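Local structure of intron-associated endonuclease 1 (Enterobacteria phage T4, 1LN0) at residues S3-I8 with E62-E67; V18-D23 with E73-W78. The protein cleaves DNA as a homing endonuclease of the GIY-YIG family, probably helping its intron spread to gene copies that lack it. The protein carries 1 engineered substitution. One frame throughout, in Å; residues are numbered along the deposited sequence.

Contacts 1 and 2 show how a small catalytic domain ties a three-stranded antiparallel sheet to the helix that follows it. Contact 1 joins the central strand 4-10 to the edge strand 56-63; contact 2 joins the other edge strand, 16-21, to helix 68-82. Their centres lie about 5 Å apart. Glu62 OE2 makes a salt bridge of 2.8 Å with Arg74 NE while also accepting a hydrogen bond from Trp78 NE1. Segments 3-8 and 18-23 carry the family signature: Gly4-Ile5-Tyr6 is the GIY element, and Val18-Gly19 closes the second, here Tyr17-Val18-Gly19. A probable hydrogen bond of 2.8 Å from Tyr6 N to Gly19 O joins the two.

Contact 1: residues S3-I8 with E62-E67; sequences SGIYQI and EEIPYE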
# COMPACT_ATOMS: atom_id res chain seq x y z
N SER B 3 -5.70 -6.78 15.84
CA SER B 3 -6.49 -6.59 14.63
C SER B 3 -7.79 -5.86 14.96
O SER B 3 -8.23 -5.86 16.10
CB SER B 3 -6.79 -7.94 13.98
OG SER B 3 -7.39 -8.83 14.90
N GLY B 4 -8.39 -5.25 13.95
CA GLY B 4 -9.64 -4.54 14.18
C GLY B 4 -9.72 -3.19 13.49
O GLY B 4 -8.96 -2.91 12.56
N ILE B 5 -10.63 -2.35 13.96
CA ILE B 5 -10.83 -1.02 13.40
C ILE B 5 -10.13 0.06 14.22
O ILE B 5 -10.12 0.02 15.45
CB ILE B 5 -12.35 -0.68 13.30
CG1 ILE B 5 -12.99 -1.46 12.15
CG2 ILE B 5 -12.55 0.80 13.04
CD1 ILE B 5 -12.92 -2.96 12.28
N TYR B 6 -9.54 1.02 13.53
CA TYR B 6 -8.82 2.09 14.20
C TYR B 6 -9.17 3.44 13.59
O TYR B 6 -9.91 3.53 12.61
CB TYR B 6 -7.31 1.84 14.07
CG TYR B 6 -6.81 1.93 12.64
CD1 TYR B 6 -6.58 3.16 12.03
CD2 TYR B 6 -6.65 0.77 11.88
CE1 TYR B 6 -6.20 3.25 10.69
CE2 TYR B 6 -6.27 0.85 10.53
CZ TYR B 6 -6.05 2.09 9.95
OH TYR B 6 -5.71 2.16 8.61
N GLN B 7 -8.62 4.50 14.17
CA GLN B 7 -8.85 5.84 13.68
C GLN B 7 -7.56 6.63 13.77
O GLN B 7 -6.75 6.41 14.68
CB GLN B 7 -9.92 6.56 14.51
CG GLN B 7 -9.44 7.02 15.89
CD GLN B 7 -10.45 7.89 16.62
OE1 GLN B 7 -10.13 8.55 17.61
NE2 GLN B 7 -11.68 7.89 16.15
N ILE B 8 -7.36 7.53 12.81
CA ILE B 8 -6.21 8.42 12.78
C ILE B 8 -6.93 9.75 12.93
O ILE B 8 -7.68 10.16 12.06
CB ILE B 8 -5.46 8.37 11.44
CG1 ILE B 8 -4.95 6.96 11.18
CG2 ILE B 8 -4.31 9.36 11.46
CD1 ILE B 8 -4.23 6.80 9.84
N GLU B 62 -11.96 -0.52 17.89
CA GLU B 62 -12.55 -1.80 18.22
C GLU B 62 -11.65 -2.95 17.80
O GLU B 62 -11.26 -3.05 16.63
CB GLU B 62 -13.91 -1.95 17.53
CG GLU B 62 -14.63 -3.25 17.86
CD GLU B 62 -15.91 -3.42 17.07
OE1 GLU B 62 -16.64 -4.40 17.31
OE2 GLU B 62 -16.20 -2.57 16.20
N GLU B 63 -11.31 -3.81 18.75
CA GLU B 63 -10.46 -4.96 18.47
C GLU B 63 -11.33 -6.13 18.05
O GLU B 63 -12.18 -6.60 18.81
CB GLU B 63 -9.65 -5.33 19.71
CG GLU B 63 -8.60 -4.31 20.09
CD GLU B 63 -7.91 -4.66 21.40
OE1 GLU B 63 -7.51 -5.83 21.56
OE2 GLU B 63 -7.76 -3.76 22.26
N ILE B 64 -11.11 -6.61 16.83
CA ILE B 64 -11.87 -7.74 16.32
C ILE B 64 -11.01 -8.56 15.36
O ILE B 64 -10.09 -8.04 14.74
CB ILE B 64 -13.16 -7.28 15.60
CG1 ILE B 64 -12.87 -6.06 14.73
CG2 ILE B 64 -14.25 -6.98 16.61
CD1 ILE B 64 -14.09 -5.51 14.02
N PRO B 65 -11.29 -9.87 15.26
CA PRO B 65 -10.54 -10.75 14.36
C PRO B 65 -10.64 -10.22 12.94
O PRO B 65 -11.72 -9.78 12.52
CB PRO B 65 -11.24 -12.09 14.53
CG PRO B 65 -11.74 -12.03 15.95
CD PRO B 65 -12.29 -10.63 16.02
N TYR B 66 -9.55 -10.26 12.19
CA TYR B 66 -9.59 -9.76 10.83
C TYR B 66 -10.37 -10.74 9.96
O TYR B 66 -9.79 -11.54 9.22
CB TYR B 66 -8.18 -9.54 10.28
CG TYR B 66 -8.16 -8.58 9.11
CD1 TYR B 66 -8.46 -9.00 7.82
CD2 TYR B 66 -7.90 -7.22 9.31
CE1 TYR B 66 -8.51 -8.11 6.75
CE2 TYR B 66 -7.95 -6.31 8.26
CZ TYR B 66 -8.26 -6.76 6.98
OH TYR B 66 -8.33 -5.86 5.94
N GLU B 67 -11.69 -10.65 10.07
CA GLU B 67 -12.62 -11.49 9.33
C GLU B 67 -13.28 -10.59 8.28
O GLU B 67 -13.98 -9.64 8.63
CB GLU B 67 -13.67 -12.05 10.30
CG GLU B 67 -14.49 -13.22 9.80
CD GLU B 67 -15.25 -12.90 8.54
OE1 GLU B 67 -14.63 -12.91 7.45
OE2 GLU B 67 -16.47 -12.64 8.63
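Ile5 and Glu62 form the last hydrogen-bonded antiparallel pair before strand 56-63 gives way to a turn; in the other direction the pairing runs on to Gln7 and Ser59. Ile5 N reaches Glu62 O at 2.8 Å, nearly along the C=O axis, and Glu62 N returns a bond of 3.1 Å to Ile5 O. One step on, Gly4 faces Glu63 as a non-hydrogen-bonded pair with the CA atoms only 4.4 Å apart. Gly4, at a phi of 137° that few other residues adopt, has no side chain to hold the backbones apart, and its CA comes close to Glu62 O in a CH···O contact.

The packing is tightest on the face that bears Ile5. There the CD1 of Ile5 meets the CD1 of Ile64 at 3.3 Å, closer than a usual van der Waals contact, the two side chains crossing obliquely. Ile64 holds CG1 between its backbone N and carbonyl carbon (chi1 42°), which lays CG1 against Gly4 CA at 3.6 Å. Arg74 and Trp78 of helix 68-82 also touch Ile5 on this side.

Toward solvent the contact loosens. Glu63 points away from strand 4-10, its OE1 bound to Met1 N, while Pro65 and Tyr66 lie exposed at the margin, Tyr66 at the centre of an inverse gamma turn that leads to Glu67, the N-cap of helix 68-82.

Ser3 is the polar anchor at the turn: its O accepts Ile64 N at 3.1 Å, and its OG, lying between N and carbonyl carbon (chi1 54°), donates to Ile64 O at 2.8 Å from above the carbonyl plane. One serine thus fastens Ile64 at both N and O, which implies that polar bonds hold the departing chain after regular pairing ends, with the isoleucine pair packed on the buried side.

Contact 2: residues V18-D23 with E73-W78; sequences VGSAKD and ERENFW
Trp78, whose CB meets Val18 CG1 at 3.9 Å with the side chains crossing at about a right angle, has Phe77 CD2 on one face of its indole, 3.9 Å above the plane and offset toward the rim. The Phe77 ring in turn has Trp78 CD1 at its edge, in plane, and Arg74 NH1 over the centre of one face, 3.4 Å above it. The flat carboxylate of Glu75 is met differently: Ser20 OG donates to Glu75 OE2 at 2.7 Å from well above the carboxylate plane, 53° out of it. Glu75 gets there on an extended chain, CG anti to the backbone N (chi1 -173°). Its other oxygen faces water. Water 2 accepts from Ser20 N at 2.8 Å and donates to Glu75 OE1 at 2.9 Å, so the carboxylate is tied to the strand directly and through solvent; water 1 lies within hydrogen-bonding distance of Val18 O and Glu75 OE1 and probably links them. Strand 18-21 and helix 73-78 run nearly antiparallel, at 161° with 8.2 Å between axes: a helix laid along a sheet strand, joined by one apolar touch and a partly hydrated polar patch, as in the alpha/beta fold of GIY-YIG catalytic domains.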
# COMPACT_ATOMS: atom_id res chain seq x y z
N VAL B 18 -10.98 6.58 9.41
CA VAL B 18 -11.23 5.26 9.98
C VAL B 18 -10.64 4.20 9.06
O VAL B 18 -10.79 4.28 7.84
CB VAL B 18 -12.74 5.00 10.16
CG1 VAL B 18 -12.96 3.57 10.63
CG2 VAL B 18 -13.33 5.99 11.15
N GLY B 19 -9.97 3.21 9.63
CA GLY B 19 -9.40 2.15 8.83
C GLY B 19 -9.42 0.84 9.58
O GLY B 19 -9.75 0.81 10.78
N SER B 20 -9.10 -0.25 8.89
CA SER B 20 -9.06 -1.58 9.50
C SER B 20 -7.71 -2.22 9.20
O SER B 20 -7.11 -1.94 8.16
CB SER B 20 -10.18 -2.46 8.94
OG SER B 20 -10.00 -2.71 7.56
N ALA B 21 -7.21 -3.06 10.11
CA ALA B 21 -5.92 -3.70 9.90
C ALA B 21 -5.76 -5.03 10.63
O ALA B 21 -6.47 -5.32 11.60
CB ALA B 21 -4.81 -2.75 10.33
N LYS B 22 -4.82 -5.84 10.15
CA LYS B 22 -4.54 -7.13 10.77
C LYS B 22 -3.60 -6.87 11.94
O LYS B 22 -3.62 -7.59 12.94
CB LYS B 22 -3.88 -8.08 9.77
CG LYS B 22 -4.70 -8.31 8.50
CD LYS B 22 -4.42 -9.68 7.87
CE LYS B 22 -2.96 -9.85 7.47
NZ LYS B 22 -2.69 -11.23 6.97
N ASP B 23 -2.79 -5.83 11.81
CA ASP B 23 -1.84 -5.42 12.85
C ASP B 23 -1.80 -3.89 12.92
O ASP B 23 -1.24 -3.23 12.03
CB ASP B 23 -0.44 -5.97 12.54
CG ASP B 23 0.57 -5.61 13.62
OD1 ASP B 23 1.71 -6.11 13.55
OD2 ASP B 23 0.23 -4.83 14.54
N GLU B 73 -18.19 -4.77 7.75
CA GLU B 73 -19.36 -4.32 8.51
C GLU B 73 -18.99 -3.28 9.57
O GLU B 73 -19.54 -2.18 9.59
CB GLU B 73 -20.04 -5.52 9.19
CG GLU B 73 -21.07 -5.11 10.23
CD GLU B 73 -21.59 -6.29 11.04
OE1 GLU B 73 -22.23 -6.05 12.09
OE2 GLU B 73 -21.37 -7.45 10.63
N ARG B 74 -18.05 -3.63 10.45
CA ARG B 74 -17.65 -2.72 11.51
C ARG B 74 -16.88 -1.50 11.01
O ARG B 74 -16.97 -0.42 11.61
CB ARG B 74 -16.82 -3.46 12.57
CG ARG B 74 -17.61 -4.55 13.29
CD ARG B 74 -18.90 -3.99 13.89
NE ARG B 74 -18.66 -3.21 15.09
CZ ARG B 74 -19.60 -2.53 15.75
NH1 ARG B 74 -20.85 -2.54 15.31
NH2 ARG B 74 -19.30 -1.87 16.86
N GLU B 75 -16.14 -1.66 9.92
CA GLU B 75 -15.39 -0.54 9.36
C GLU B 75 -16.40 0.50 8.85
O GLU B 75 -16.27 1.69 9.14
CB GLU B 75 -14.48 -1.01 8.23
CG GLU B 75 -13.53 0.07 7.70
CD GLU B 75 -12.47 -0.49 6.77
OE1 GLU B 75 -11.78 0.31 6.10
OE2 GLU B 75 -12.32 -1.72 6.72
N ASN B 76 -17.40 0.05 8.10
CA ASN B 76 -18.43 0.96 7.60
C ASN B 76 -19.25 1.50 8.76
O ASN B 76 -19.75 2.62 8.72
CB ASN B 76 -19.34 0.26 6.60
CG ASN B 76 -18.69 0.09 5.25
OD1 ASN B 76 -18.07 1.01 4.73
ND2 ASN B 76 -18.83 -1.09 4.67
N PHE B 77 -19.38 0.69 9.81
CA PHE B 77 -20.13 1.10 10.99
C PHE B 77 -19.46 2.34 11.59
O PHE B 77 -20.10 3.38 11.77
CB PHE B 77 -20.14 -0.03 12.02
CG PHE B 77 -20.71 0.37 13.35
CD1 PHE B 77 -22.08 0.47 13.54
CD2 PHE B 77 -19.87 0.67 14.42
CE1 PHE B 77 -22.61 0.87 14.76
CE2 PHE B 77 -20.39 1.07 15.64
CZ PHE B 77 -21.76 1.17 15.81
N TRP B 78 -18.18 2.23 11.89
CA TRP B 78 -17.45 3.35 12.47
C TRP B 78 -17.38 4.57 11.56
O TRP B 78 -17.41 5.71 12.04
CB TRP B 78 -16.05 2.90 12.89
CG TRP B 78 -16.08 2.11 14.17
CD1 TRP B 78 -15.96 0.76 14.31
CD2 TRP B 78 -16.31 2.64 15.49
NE1 TRP B 78 -16.09 0.41 15.64
CE2 TRP B 78 -16.31 1.54 16.38
CE3 TRP B 78 -16.51 3.93 16.00
CZ2 TRP B 78 -16.50 1.69 17.76
CZ3 TRP B 78 -16.71 4.08 17.37
CH2 TRP B 78 -16.70 2.96 18.23
O HOH W 1 -11.89 2.85 5.55
O HOH W 2 -8.92 0.15 6.15